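Local atomic coordinates of Phosphoglucosamine/phosphogalactosamine mutase (Sulfolobus tokodaii, PDB entry 2F7L), a protein that interconverts the 6-phosphates and 1-phosphates of glucosamine and of galactosamine in a magnesium-dependent reaction that supplies UDP-N-acetylglucosamine and UDP-N-acetylgalactosamine synthesis. Residues I248-D251 / R255-W258; A354-S359 / F364-K369; K84-D89 / E148-S153. All blocks are in the same frame, centred on the assembly; numbering follows the deposited sequence.

Contact 1: residues I248-D251 / R255-W258; sequences IFID and RVQW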
loop_
_atom_site.group_PDB
_atom_site.type_symbol
_atom_site.label_atom_id
_atom_site.label_comp_id
_atom_site.label_asym_id
_atom_site.label_seq_id
_atom_site.Cartn_x
_atom_site.Cartn_y
_atom_site.Cartn_z
ATOM N N ILE A 248 1.456 2.631 -9.071
ATOM C CA ILE A 248 2.359 1.984 -10.003
ATOM C C ILE A 248 2.351 2.839 -11.269
ATOM O O ILE A 248 1.294 3.265 -11.742
ATOM C CB ILE A 248 2.000 0.496 -10.307
ATOM C CG1 ILE A 248 0.554 0.368 -10.705
ATOM C CG2 ILE A 248 2.311 -0.393 -9.096
ATOM C CD1 ILE A 248 0.196 -1.048 -10.997
ATOM N N PHE A 249 3.549 3.128 -11.776
ATOM C CA PHE A 249 3.728 3.986 -12.944
ATOM C C PHE A 249 3.804 3.328 -14.305
ATOM O O PHE A 249 4.056 2.126 -14.435
ATOM C CB PHE A 249 4.978 4.858 -12.764
ATOM C CG PHE A 249 4.943 5.727 -11.531
ATOM C CD1 PHE A 249 5.272 5.204 -10.285
ATOM C CD2 PHE A 249 4.574 7.073 -11.620
ATOM C CE1 PHE A 249 5.245 6.003 -9.138
ATOM C CE2 PHE A 249 4.539 7.888 -10.472
ATOM C CZ PHE A 249 4.877 7.350 -9.226
ATOM N N ILE A 250 3.587 4.152 -15.323
ATOM C CA ILE A 250 3.626 3.719 -16.716
ATOM C C ILE A 250 4.432 4.788 -17.439
ATOM O O ILE A 250 3.991 5.930 -17.513
ATOM C CB ILE A 250 2.204 3.651 -17.302
ATOM C CG1 ILE A 250 1.325 2.774 -16.404
ATOM C CG2 ILE A 250 2.239 3.074 -18.702
ATOM C CD1 ILE A 250 -0.128 2.719 -16.839
ATOM N N ASP A 251 5.610 4.432 -17.952
ATOM C CA ASP A 251 6.470 5.405 -18.632
ATOM C C ASP A 251 6.051 5.795 -20.050
ATOM O O ASP A 251 5.083 5.264 -20.610
ATOM C CB ASP A 251 7.906 4.909 -18.673
ATOM C CG ASP A 251 8.064 3.665 -19.527
ATOM O OD1 ASP A 251 7.229 3.460 -20.447
ATOM O OD2 ASP A 251 9.034 2.900 -19.279
ATOM N N ARG A 255 4.619 1.352 -21.120
ATOM C CA ARG A 255 4.810 0.075 -20.454
ATOM C C ARG A 255 4.699 0.278 -18.947
ATOM O O ARG A 255 5.303 1.204 -18.386
ATOM C CB ARG A 255 6.179 -0.519 -20.832
ATOM C CG ARG A 255 7.308 0.468 -20.769
ATOM C CD ARG A 255 8.581 -0.044 -21.437
ATOM N NE ARG A 255 9.657 0.909 -21.197
ATOM C CZ ARG A 255 10.944 0.608 -21.225
ATOM N NH1 ARG A 255 11.314 -0.629 -21.496
ATOM N NH2 ARG A 255 11.857 1.525 -20.935
ATOM N N VAL A 256 3.916 -0.572 -18.290
ATOM C CA VAL A 256 3.767 -0.416 -16.859
ATOM C C VAL A 256 5.042 -0.897 -16.158
ATOM O O VAL A 256 5.698 -1.829 -16.618
ATOM C CB VAL A 256 2.493 -1.166 -16.316
ATOM C CG1 VAL A 256 1.542 -1.484 -17.442
ATOM C CG2 VAL A 256 2.886 -2.397 -15.551
ATOM N N GLN A 257 5.391 -0.224 -15.066
ATOM C CA GLN A 257 6.570 -0.546 -14.268
ATOM C C GLN A 257 6.105 -1.070 -12.905
ATOM O O GLN A 257 5.180 -0.531 -12.306
ATOM C CB GLN A 257 7.412 0.712 -14.080
ATOM C CG GLN A 257 7.898 1.351 -15.387
ATOM C CD GLN A 257 8.956 0.506 -16.083
ATOM O OE1 GLN A 257 9.633 -0.308 -15.447
ATOM N NE2 GLN A 257 9.114 0.709 -17.380
ATOM N N TRP A 258 6.744 -2.114 -12.402
ATOM C CA TRP A 258 6.303 -2.672 -11.134
ATOM C C TRP A 258 6.709 -1.874 -9.897
ATOM O O TRP A 258 7.732 -1.169 -9.871
ATOM C CB TRP A 258 6.754 -4.128 -10.993
ATOM C CG TRP A 258 5.818 -4.926 -10.123
ATOM C CD1 TRP A 258 6.162 -5.777 -9.107
ATOM C CD2 TRP A 258 4.380 -4.862 -10.121
ATOM N NE1 TRP A 258 5.033 -6.232 -8.467
ATOM C CE2 TRP A 258 3.927 -5.686 -9.068
ATOM C CE3 TRP A 258 3.432 -4.184 -10.902
ATOM C CZ2 TRP A 258 2.567 -5.842 -8.771
ATOM C CZ3 TRP A 258 2.079 -4.339 -10.601
ATOM C CH2 TRP A 258 1.665 -5.160 -9.549
HETATM O O HOH W 1 5.443 1.740 -11.129
#

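Contact 2: residues A354-S359 / F364-K369; sequences ANENVS and FDRLPK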
loop_
_atom_site.group_PDB
_atom_site.type_symbol
_atom_site.label_atom_id
_atom_site.label_comp_id
_atom_site.label_asym_id
_atom_site.label_seq_id
_atom_site.Cartn_x
_atom_site.Cartn_y
_atom_site.Cartn_z
ATOM N N ALA A 354 12.153 15.356 -13.193
ATOM C CA ALA A 354 12.441 16.737 -13.569
ATOM C C ALA A 354 13.911 17.084 -13.461
ATOM O O ALA A 354 14.464 17.775 -14.311
ATOM C CB ALA A 354 11.643 17.676 -12.697
ATOM N N ASN A 355 14.536 16.599 -12.399
ATOM C CA ASN A 355 15.933 16.871 -12.138
ATOM C C ASN A 355 16.894 16.024 -12.979
ATOM O O ASN A 355 18.069 16.349 -13.089
ATOM C CB ASN A 355 16.216 16.667 -10.647
ATOM C CG ASN A 355 17.481 17.374 -10.193
ATOM O OD1 ASN A 355 17.970 17.153 -9.087
ATOM N ND2 ASN A 355 18.019 18.243 -11.053
ATOM N N GLU A 356 16.409 14.941 -13.573
ATOM C CA GLU A 356 17.279 14.101 -14.396
ATOM C C GLU A 356 17.169 14.533 -15.855
ATOM O O GLU A 356 17.994 14.173 -16.697
ATOM C CB GLU A 356 16.884 12.632 -14.258
ATOM C CG GLU A 356 16.961 12.106 -12.836
ATOM C CD GLU A 356 18.378 12.070 -12.300
ATOM O OE1 GLU A 356 19.237 11.544 -13.030
ATOM O OE2 GLU A 356 18.637 12.545 -11.162
ATOM N N ASN A 357 16.138 15.320 -16.135
ATOM C CA ASN A 357 15.871 15.816 -17.471
ATOM C C ASN A 357 15.879 14.699 -18.518
ATOM O O ASN A 357 16.232 14.913 -19.678
ATOM C CB ASN A 357 16.882 16.890 -17.847
ATOM C CG ASN A 357 16.389 17.768 -18.980
ATOM O OD1 ASN A 357 17.129 18.600 -19.514
ATOM N ND2 ASN A 357 15.118 17.594 -19.349
ATOM N N VAL A 358 15.475 13.509 -18.090
ATOM C CA VAL A 358 15.404 12.330 -18.949
ATOM C C VAL A 358 13.950 11.853 -18.977
ATOM O O VAL A 358 13.203 12.109 -18.040
ATOM C CB VAL A 358 16.294 11.222 -18.380
ATOM C CG1 VAL A 358 15.944 9.905 -18.989
ATOM C CG2 VAL A 358 17.736 11.554 -18.642
ATOM N N SER A 359 13.542 11.164 -20.039
ATOM C CA SER A 359 12.166 10.684 -20.118
ATOM C C SER A 359 11.942 9.502 -19.182
ATOM O O SER A 359 12.885 8.789 -18.812
ATOM C CB SER A 359 11.807 10.268 -21.544
ATOM O OG SER A 359 12.337 8.993 -21.849
ATOM N N PHE A 364 13.571 4.634 -16.269
ATOM C CA PHE A 364 13.340 3.270 -15.830
ATOM C C PHE A 364 14.362 2.303 -16.375
ATOM O O PHE A 364 14.777 1.362 -15.679
ATOM C CB PHE A 364 11.932 2.823 -16.220
ATOM C CG PHE A 364 10.901 3.172 -15.195
ATOM C CD1 PHE A 364 10.047 4.256 -15.385
ATOM C CD2 PHE A 364 10.836 2.455 -13.994
ATOM C CE1 PHE A 364 9.153 4.619 -14.392
ATOM C CE2 PHE A 364 9.946 2.811 -13.002
ATOM C CZ PHE A 364 9.104 3.894 -13.197
ATOM N N ASP A 365 14.769 2.531 -17.620
ATOM C CA ASP A 365 15.759 1.665 -18.211
ATOM C C ASP A 365 17.068 1.705 -17.444
ATOM O O ASP A 365 17.847 0.780 -17.542
ATOM C CB ASP A 365 15.981 2.002 -19.679
ATOM C CG ASP A 365 14.880 1.455 -20.572
ATOM O OD1 ASP A 365 14.241 0.443 -20.198
ATOM O OD2 ASP A 365 14.660 2.028 -21.660
ATOM N N ARG A 366 17.311 2.749 -16.659
ATOM C CA ARG A 366 18.553 2.816 -15.891
ATOM C C ARG A 366 18.631 1.718 -14.827
ATOM O O ARG A 366 19.639 1.589 -14.149
ATOM C CB ARG A 366 18.705 4.157 -15.162
ATOM C CG ARG A 366 18.848 5.433 -16.001
ATOM C CD ARG A 366 19.452 6.510 -15.083
ATOM N NE ARG A 366 19.059 7.896 -15.350
ATOM C CZ ARG A 366 19.250 8.540 -16.498
ATOM N NH1 ARG A 366 19.830 7.936 -17.540
ATOM N NH2 ARG A 366 18.885 9.812 -16.592
ATOM N N LEU A 367 17.566 0.937 -14.667
ATOM C CA LEU A 367 17.528 -0.133 -13.651
ATOM C C LEU A 367 17.866 -1.524 -14.198
ATOM O O LEU A 367 17.694 -1.804 -15.393
ATOM C CB LEU A 367 16.130 -0.214 -13.010
ATOM C CG LEU A 367 15.671 0.480 -11.727
ATOM C CD1 LEU A 367 16.588 1.602 -11.352
ATOM C CD2 LEU A 367 14.245 0.984 -11.925
ATOM N N PRO A 368 18.341 -2.420 -13.322
ATOM C CA PRO A 368 18.682 -3.780 -13.737
ATOM C C PRO A 368 17.424 -4.429 -14.315
ATOM O O PRO A 368 16.324 -4.233 -13.792
ATOM C CB PRO A 368 19.109 -4.437 -12.433
ATOM C CG PRO A 368 19.689 -3.300 -11.662
ATOM C CD PRO A 368 18.703 -2.191 -11.914
ATOM N N LYS A 369 17.571 -5.196 -15.388
ATOM C CA LYS A 369 16.427 -5.855 -16.009
ATOM C C LYS A 369 16.347 -7.322 -15.596
ATOM O O LYS A 369 17.293 -8.076 -15.797
ATOM C CB LYS A 369 16.533 -5.717 -17.533
ATOM C CG LYS A 369 15.852 -6.805 -18.356
ATOM C CD LYS A 369 16.663 -7.097 -19.668
ATOM C CE LYS A 369 17.763 -8.218 -19.524
ATOM N NZ LYS A 369 18.811 -8.075 -18.423
#

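Contact 3: residues K84-D89 / E148-S153; sequences KTLGYD and EDRVIS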
loop_
_atom_site.group_PDB
_atom_site.type_symbol
_atom_site.label_atom_id
_atom_site.label_comp_id
_atom_site.label_asym_id
_atom_site.label_seq_id
_atom_site.Cartn_x
_atom_site.Cartn_y
_atom_site.Cartn_z
ATOM N N LYS A 84 -2.667 12.123 11.704
ATOM C CA LYS A 84 -1.273 12.343 12.057
ATOM C C LYS A 84 -0.967 13.807 12.422
ATOM O O LYS A 84 -0.378 14.087 13.458
ATOM C CB LYS A 84 -0.367 11.925 10.887
ATOM C CG LYS A 84 1.107 12.210 11.084
ATOM C CD LYS A 84 1.903 11.898 9.824
ATOM C CE LYS A 84 3.275 12.561 9.826
ATOM N NZ LYS A 84 4.137 12.101 10.956
ATOM N N THR A 85 -1.381 14.749 11.591
ATOM C CA THR A 85 -1.025 16.125 11.868
ATOM C C THR A 85 -2.137 17.053 12.325
ATOM O O THR A 85 -1.870 18.207 12.685
ATOM C CB THR A 85 -0.380 16.775 10.628
ATOM O OG1 THR A 85 -1.411 17.195 9.727
ATOM C CG2 THR A 85 0.539 15.776 9.887
ATOM N N LEU A 86 -3.378 16.577 12.313
ATOM C CA LEU A 86 -4.478 17.441 12.697
ATOM C C LEU A 86 -4.909 17.330 14.149
ATOM O O LEU A 86 -5.843 18.002 14.570
ATOM C CB LEU A 86 -5.651 17.208 11.743
ATOM C CG LEU A 86 -6.002 18.380 10.815
ATOM C CD1 LEU A 86 -4.797 19.177 10.471
ATOM C CD2 LEU A 86 -6.660 17.862 9.565
ATOM N N GLY A 87 -4.216 16.488 14.911
ATOM C CA GLY A 87 -4.516 16.319 16.329
ATOM C C GLY A 87 -5.392 15.159 16.779
ATOM O O GLY A 87 -5.616 14.984 17.960
ATOM N N TYR A 88 -5.892 14.345 15.863
ATOM C CA TYR A 88 -6.767 13.249 16.264
ATOM C C TYR A 88 -6.133 12.170 17.124
ATOM O O TYR A 88 -4.925 11.985 17.132
ATOM C CB TYR A 88 -7.396 12.633 15.025
ATOM C CG TYR A 88 -8.370 13.582 14.371
ATOM C CD1 TYR A 88 -9.654 13.770 14.896
ATOM C CD2 TYR A 88 -8.000 14.318 13.242
ATOM C CE1 TYR A 88 -10.537 14.655 14.319
ATOM C CE2 TYR A 88 -8.877 15.211 12.651
ATOM C CZ TYR A 88 -10.144 15.378 13.199
ATOM O OH TYR A 88 -10.986 16.302 12.643
ATOM N N ASP A 89 -6.972 11.452 17.854
ATOM C CA ASP A 89 -6.507 10.381 18.713
ATOM C C ASP A 89 -6.394 9.075 17.926
ATOM O O ASP A 89 -5.910 8.066 18.448
ATOM C CB ASP A 89 -7.478 10.217 19.872
ATOM C CG ASP A 89 -7.295 11.277 20.916
ATOM O OD1 ASP A 89 -6.197 11.302 21.509
ATOM O OD2 ASP A 89 -8.226 12.082 21.151
ATOM N N GLU A 148 -15.193 17.495 9.416
ATOM C CA GLU A 148 -13.766 17.748 9.248
ATOM C C GLU A 148 -13.477 18.034 7.764
ATOM O O GLU A 148 -13.374 17.103 6.939
ATOM C CB GLU A 148 -12.975 16.533 9.704
ATOM C CG GLU A 148 -11.510 16.638 9.389
ATOM C CD GLU A 148 -10.932 17.976 9.789
ATOM O OE1 GLU A 148 -11.131 18.958 9.055
ATOM O OE2 GLU A 148 -10.282 18.049 10.844
ATOM N N ASP A 149 -13.338 19.319 7.423
ATOM C CA ASP A 149 -13.103 19.708 6.028
ATOM C C ASP A 149 -11.680 20.003 5.639
ATOM O O ASP A 149 -11.471 20.602 4.616
ATOM C CB ASP A 149 -13.930 20.942 5.655
ATOM C CG ASP A 149 -15.418 20.677 5.631
ATOM O OD1 ASP A 149 -16.197 21.661 5.578
ATOM O OD2 ASP A 149 -15.816 19.487 5.654
ATOM N N ARG A 150 -10.692 19.595 6.410
ATOM C CA ARG A 150 -9.323 19.923 6.034
ATOM C C ARG A 150 -8.505 18.785 5.482
ATOM O O ARG A 150 -7.400 19.020 5.005
ATOM C CB ARG A 150 -8.568 20.479 7.231
ATOM C CG ARG A 150 -9.233 21.661 7.866
ATOM C CD ARG A 150 -8.559 22.028 9.152
ATOM N NE ARG A 150 -8.767 21.057 10.218
ATOM C CZ ARG A 150 -8.179 21.168 11.403
ATOM N NH1 ARG A 150 -7.377 22.197 11.618
ATOM N NH2 ARG A 150 -8.359 20.267 12.364
ATOM N N VAL A 151 -9.036 17.566 5.523
ATOM C CA VAL A 151 -8.282 16.401 5.077
ATOM C C VAL A 151 -7.642 16.441 3.666
ATOM O O VAL A 151 -6.419 16.329 3.552
ATOM C CB VAL A 151 -9.117 15.098 5.335
ATOM C CG1 VAL A 151 -10.565 15.460 5.506
ATOM C CG2 VAL A 151 -8.920 14.095 4.233
ATOM N N ILE A 152 -8.415 16.610 2.599
ATOM C CA ILE A 152 -7.789 16.661 1.277
ATOM C C ILE A 152 -6.849 17.882 1.197
ATOM O O ILE A 152 -5.645 17.737 0.948
ATOM C CB ILE A 152 -8.825 16.796 0.130
ATOM C CG1 ILE A 152 -9.827 15.635 0.152
ATOM C CG2 ILE A 152 -8.103 16.834 -1.199
ATOM C CD1 ILE A 152 -9.294 14.341 -0.310
ATOM N N SER A 153 -7.396 19.078 1.409
ATOM C CA SER A 153 -6.579 20.288 1.339
ATOM C C SER A 153 -5.316 20.172 2.169
ATOM O O SER A 153 -4.243 20.524 1.680
ATOM C CB SER A 153 -7.355 21.537 1.793
ATOM O OG SER A 153 -7.294 21.730 3.206
#

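Contact 1: residues I248-D251 / R255-W258
I250 and V256 face each other as a non-hydrogen-bonded antiparallel pair, their CA atoms 4.1 Å apart, where the chain doubles back after strand 248-251, an edge strand of the second domain's sheet. F249 O accepts Q257 N at 2.8 Å in a nearly straight bond, and R255 O takes a longer one from D251 N. I248 suits the start because its apolar CD1 reaches the W258 ring at CZ3, 3.8 Å away, while the indole NE1 bonds to E327. Next along, CG1 of I250 rests on CB of V256, two branched side chains also packed against helix 223-231. At the turn end D251 takes over. Its CG stands between the backbone N and the carbonyl carbon (chi1 66°), a torsion that swings the carboxylate back over the returning chain. R255 NE reaches D251 OD2 at 2.8 Å on the syn lone pair, although OD2 lies out of the guanidinium plane; Q257 NE2 comes to the same oxygen at 2.9 Å from above the carboxylate plane. Without the carboxylate, as with an alanine here, R255 NE and Q257 NE2 would probably lose their shared acceptor, and the glutamine amide would be less firmly held. The adjacent guanidinium is likely to keep the buried D251 ionised, although R255 shares its charge with D365 through NH2.

Contact 2: residues A354-S359 / F364-K369
The chain leaves helix 342-356 near E356, passes through N357 and V358, and reaches S359, the N-cap of helix 360-365; R366 follows near that helix's C-terminal end, so the backbones stay well apart, with V358 CA 10.5 Å from R366 CA. N357 has a positive phi of 50°, a conformation asparagine tolerates better than most residues, and it turns the chain out of the first helix. S359 then caps the second: its hydroxyl OG bonds to the backbone N of E362, a role to which a short polar side chain is well fitted. Only the long R366 side chain spans the gap between the segments. Its CG lies anti to the carbonyl carbon (chi1 -65°), and with a bend at chi3 the guanidinium is carried back toward E356 and V358.

The arrangement is a short loop between two successive helices late in the third alpha/beta/alpha domain, after which L367-K369 run on to strand 371-378 of the C-terminal domain's antiparallel sheet. V358 meets the guanidinium at its edge, CG2 lying near the plane beside NH2; the modelled separation is too short to be trusted at this resolution, so only the neighbourhood is secure. The carboxylate of E356 approaches obliquely, its plane 73° from that of the guanidinium, and OE1 is 4.0 Å from R366 NH2, a long salt bridge that should act mainly through charge. The firmer partner of the arginine is E362, one turn back on helix 360-365, whose OE2 pairs with NH1. Arginine suits this surface position because its several N-H groups can serve both glutamates while its side chain also touches Y294 of helix 290-296.

Contact 3: residues K84-D89 / E148-S153
Y88 OH donates to E148 OE2 at 2.6 Å, a bond that joins the loop after helix 76-86 to the one before helix 151-160. The oxygen lies at the ring edge, in its plane, whereas the carboxylate is turned 81° to the ring and receives the hydroxyl on its anti side. Beside it, L86 presses CG onto one face of the R150 guanidinium, 3.4 Å from NH2 and offset toward the rim, and its CD2 reaches E148 OE2 at 3.8 Å. Leucine suits the spot because its branched end can cover the flat cation without competing for its N-H groups. The next shell is E148 with R150: R150 N gives a 2.8 Å bond to E148 OE1, and NH2 a weak salt-bridge contact to OE2 at 3.3 Å. With CG anti to the backbone N (chi1 172°) and a bend at chi2, the glutamate sets its two oxygens to these different tasks, and the nearby arginine probably favours its charged form. Here the first domain's alpha/beta sheet meets the chain leading on to the second: E148 follows edge strand 146-147, and its backbone bonds to D70 of strand 67-73. At G87 (phi 97°) the chain leaves helix 76-86; a CB there would run into the preceding carbonyl O, so glycine fits. Farther out, Y69 meets the Y88 ring edge-to-face, and L41 touches both Y88 and E148.

Overall arrangement
Following the chain from the N terminus, contact 3 comes first: it closes a loop of 58 residues and ties the end of helix 76-86 in the first domain to the start of helix 151-160. Contact 1 then closes a turn of three residues, folding the chain back on the second domain's edge strand just before helix 259-272. Contact 2 spans four helical residues late in the third domain. The three lie in series; none nests in or crosses another. Contacts 1 and 2 nevertheless touch, through the R255 charge pair and the F364 ring against Q257, joining the second and third domains. Contact 3 stands apart, its centre 31 Å from that of contact 1.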